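Alkaline serine protease (Pseudoalteromonas sp., PDB 1Y9Z) probably hydrolyses peptide bonds in proteins, as a subtilisin-like serine protease from a cold-living Antarctic bacterium. Local coordinates at residues T145-L153 / C389-A397. Sequence-based numbering, arbitrary orientation.
Sequences THYNNGVLL and CSASQVRAA
Ala391, in the first turn of helix 391-401, sets its methyl into the bend between helix 137-148 and strand 152-156, where it meets mostly backbone atoms of 150-152, and Leu152 CB. Its CB lies 3.4 Å from Gly150 O and 3.5 Å from Leu152 N. Leu152, with CG anti to the backbone N (chi1 -177°), spreads its two methyls over neighbouring side chains of the helix: CD1 meets Arg395 CB at 3.9 Å, while CD2 reaches Val394 CG1. Solvent joins polar backbone groups: one water donates to Tyr147 O and accepts from Ser392 N, an N-H of the first helical turn; a second links Gly150 O to Ala391 N, the latter bond weak. Gly150, at positive phi, closes helix 137-148 in a Schellman motif, and Ser390 occupies the N-cap of the other helix. Above the Tyr147 ring, Arg395 NH2 stands 3.4 Å from Tyr147 CZ, the guanidinium tilted 66° from the ring and presenting its edge. Its NE forms a salt bridge with Glu197, a sodium ligand, and its NH2 a hydrogen bond with Asp172 O. Trp383 of helix 368-385 packs on Leu152, Ala391 and Val394, while Leu152 pairs with strand 125-128, so the contact seats helix 391-401 beside the largely parallel sheet.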
loop_
_atom_site.group_PDB
_atom_site.type_symbol
_atom_site.label_atom_id
_atom_site.label_comp_id
_atom_site.label_asym_id
_atom_site.label_seq_id
_atom_site.Cartn_x
_atom_site.Cartn_y
_atom_site.Cartn_z
ATOM N N THR A 145 6.383 8.716 -26.603
ATOM C CA THR A 145 5.379 8.974 -27.628
ATOM C C THR A 145 3.986 8.962 -27.004
ATOM O O THR A 145 3.178 9.853 -27.260
ATOM C CB THR A 145 5.457 7.922 -28.755
ATOM O OG1 THR A 145 6.713 8.050 -29.436
ATOM C CG2 THR A 145 4.323 8.117 -29.756
ATOM N N HIS A 146 3.708 7.957 -26.179
ATOM C CA HIS A 146 2.412 7.868 -25.517
ATOM C C HIS A 146 2.183 9.081 -24.625
ATOM O O HIS A 146 1.101 9.664 -24.624
ATOM C CB HIS A 146 2.322 6.589 -24.683
ATOM C CG HIS A 146 1.849 5.400 -25.456
ATOM N ND1 HIS A 146 2.555 4.218 -25.516
ATOM C CD2 HIS A 146 0.730 5.209 -26.194
ATOM C CE1 HIS A 146 1.890 3.349 -26.258
ATOM N NE2 HIS A 146 0.779 3.926 -26.682
ATOM N N TYR A 147 3.209 9.456 -23.866
ATOM C CA TYR A 147 3.126 10.604 -22.973
ATOM C C TYR A 147 2.843 11.882 -23.759
ATOM O O TYR A 147 1.966 12.664 -23.389
ATOM C CB TYR A 147 4.433 10.741 -22.185
ATOM C CG TYR A 147 4.503 11.950 -21.280
ATOM C CD1 TYR A 147 3.536 12.176 -20.300
ATOM C CD2 TYR A 147 5.555 12.858 -21.386
ATOM C CE1 TYR A 147 3.619 13.278 -19.450
ATOM C CE2 TYR A 147 5.647 13.961 -20.542
ATOM C CZ TYR A 147 4.677 14.165 -19.577
ATOM O OH TYR A 147 4.772 15.252 -18.738
ATOM N N ASN A 148 3.578 12.091 -24.846
ATOM C CA ASN A 148 3.369 13.286 -25.654
ATOM C C ASN A 148 2.008 13.251 -26.335
ATOM O O ASN A 148 1.438 14.298 -26.642
ATOM C CB ASN A 148 4.483 13.441 -26.692
ATOM C CG ASN A 148 5.826 13.741 -26.058
ATOM O OD1 ASN A 148 5.915 14.518 -25.104
ATOM N ND2 ASN A 148 6.882 13.136 -26.590
ATOM N N ASN A 149 1.486 12.050 -26.567
ATOM C CA ASN A 149 0.174 11.912 -27.189
ATOM C C ASN A 149 -0.933 12.194 -26.179
ATOM O O ASN A 149 -2.111 12.195 -26.528
ATOM C CB ASN A 149 -0.022 10.512 -27.779
ATOM C CG ASN A 149 0.757 10.307 -29.064
ATOM O OD1 ASN A 149 1.182 11.266 -29.704
ATOM N ND2 ASN A 149 0.931 9.048 -29.455
ATOM N N GLY A 150 -0.553 12.418 -24.922
ATOM C CA GLY A 150 -1.545 12.727 -23.906
ATOM C C GLY A 150 -1.865 11.668 -22.867
ATOM O O GLY A 150 -2.835 11.817 -22.122
ATOM N N VAL A 151 -1.067 10.606 -22.802
ATOM C CA VAL A 151 -1.300 9.547 -21.821
ATOM C C VAL A 151 -0.385 9.726 -20.616
ATOM O O VAL A 151 0.836 9.796 -20.764
ATOM C CB VAL A 151 -1.046 8.154 -22.434
ATOM C CG1 VAL A 151 -1.308 7.070 -21.393
ATOM C CG2 VAL A 151 -1.933 7.954 -23.650
ATOM N N LEU A 152 -0.974 9.807 -19.426
ATOM C CA LEU A 152 -0.198 9.974 -18.199
ATOM C C LEU A 152 0.303 8.610 -17.730
ATOM O O LEU A 152 -0.487 7.687 -17.510
ATOM C CB LEU A 152 -1.058 10.629 -17.108
ATOM C CG LEU A 152 -0.396 10.948 -15.761
ATOM C CD1 LEU A 152 0.745 11.936 -15.951
ATOM C CD2 LEU A 152 -1.438 11.534 -14.819
ATOM N N LEU A 153 1.621 8.496 -17.581
ATOM C CA LEU A 153 2.263 7.255 -17.161
ATOM C C LEU A 153 2.810 7.385 -15.743
ATOM O O LEU A 153 3.547 8.325 -15.432
ATOM C CB LEU A 153 3.398 6.913 -18.131
ATOM C CG LEU A 153 3.017 6.901 -19.615
ATOM C CD1 LEU A 153 4.262 6.686 -20.459
ATOM C CD2 LEU A 153 1.983 5.811 -19.884
ATOM N N CYS A 389 -7.362 19.445 -19.852
ATOM C CA CYS A 389 -5.926 19.597 -19.650
ATOM C C CYS A 389 -5.185 18.346 -20.127
ATOM O O CYS A 389 -5.756 17.255 -20.164
ATOM C CB CYS A 389 -5.621 19.856 -18.173
ATOM S SG CYS A 389 -6.461 21.306 -17.446
ATOM N N SER A 390 -3.918 18.505 -20.495
ATOM C CA SER A 390 -3.121 17.382 -20.984
ATOM C C SER A 390 -2.459 16.604 -19.853
ATOM O O SER A 390 -2.419 17.059 -18.711
ATOM C CB SER A 390 -2.034 17.878 -21.937
ATOM O OG SER A 390 -1.027 18.578 -21.229
ATOM N N ALA A 391 -1.928 15.433 -20.189
ATOM C CA ALA A 391 -1.255 14.591 -19.209
ATOM C C ALA A 391 -0.086 15.336 -18.574
ATOM O O ALA A 391 0.096 15.303 -17.357
ATOM C CB ALA A 391 -0.760 13.312 -19.876
ATOM N N SER A 392 0.702 16.016 -19.402
ATOM C CA SER A 392 1.855 16.759 -18.905
ATOM C C SER A 392 1.413 17.867 -17.958
ATOM O O SER A 392 2.077 18.141 -16.961
ATOM C CB SER A 392 2.655 17.353 -20.069
ATOM O OG SER A 392 1.885 18.287 -20.802
ATOM N N GLN A 393 0.282 18.496 -18.267
ATOM C CA GLN A 393 -0.235 19.565 -17.424
ATOM C C GLN A 393 -0.718 19.032 -16.075
ATOM O O GLN A 393 -0.512 19.665 -15.037
ATOM C CB GLN A 393 -1.357 20.308 -18.157
ATOM C CG GLN A 393 -0.827 21.249 -19.235
ATOM C CD GLN A 393 -1.909 21.843 -20.116
ATOM O OE1 GLN A 393 -1.684 22.844 -20.801
ATOM N NE2 GLN A 393 -3.083 21.227 -20.115
ATOM N N VAL A 394 -1.350 17.862 -16.084
ATOM C CA VAL A 394 -1.823 17.258 -14.843
ATOM C C VAL A 394 -0.612 16.847 -14.001
ATOM O O VAL A 394 -0.589 17.045 -12.785
ATOM C CB VAL A 394 -2.701 16.017 -15.124
ATOM C CG1 VAL A 394 -3.025 15.293 -13.824
ATOM C CG2 VAL A 394 -3.990 16.446 -15.815
ATOM N N ARG A 395 0.395 16.276 -14.661
ATOM C CA ARG A 395 1.617 15.847 -13.988
ATOM C C ARG A 395 2.241 17.041 -13.266
ATOM O O ARG A 395 2.625 16.948 -12.100
ATOM C CB ARG A 395 2.595 15.273 -15.020
ATOM C CG ARG A 395 3.890 14.722 -14.449
ATOM C CD ARG A 395 4.706 14.068 -15.550
ATOM N NE ARG A 395 6.011 13.613 -15.086
ATOM C CZ ARG A 395 6.928 13.065 -15.875
ATOM N NH1 ARG A 395 8.093 12.680 -15.372
ATOM N NH2 ARG A 395 6.677 12.898 -17.168
ATOM N N ALA A 396 2.326 18.169 -13.966
ATOM C CA ALA A 396 2.895 19.382 -13.388
ATOM C C ALA A 396 2.072 19.851 -12.192
ATOM O O ALA A 396 2.624 20.289 -11.181
ATOM C CB ALA A 396 2.960 20.481 -14.444
ATOM N N ALA A 397 0.751 19.753 -12.306
ATOM C CA ALA A 397 -0.135 20.170 -11.229
ATOM C C ALA A 397 0.108 19.336 -9.974
ATOM O O ALA A 397 0.151 19.865 -8.864
ATOM C CB ALA A 397 -1.587 20.046 -11.667
HETATM O O HOH W 1 0.887 15.132 -22.294
HETATM O O HOH W 2 -3.695 14.506 -22.434
#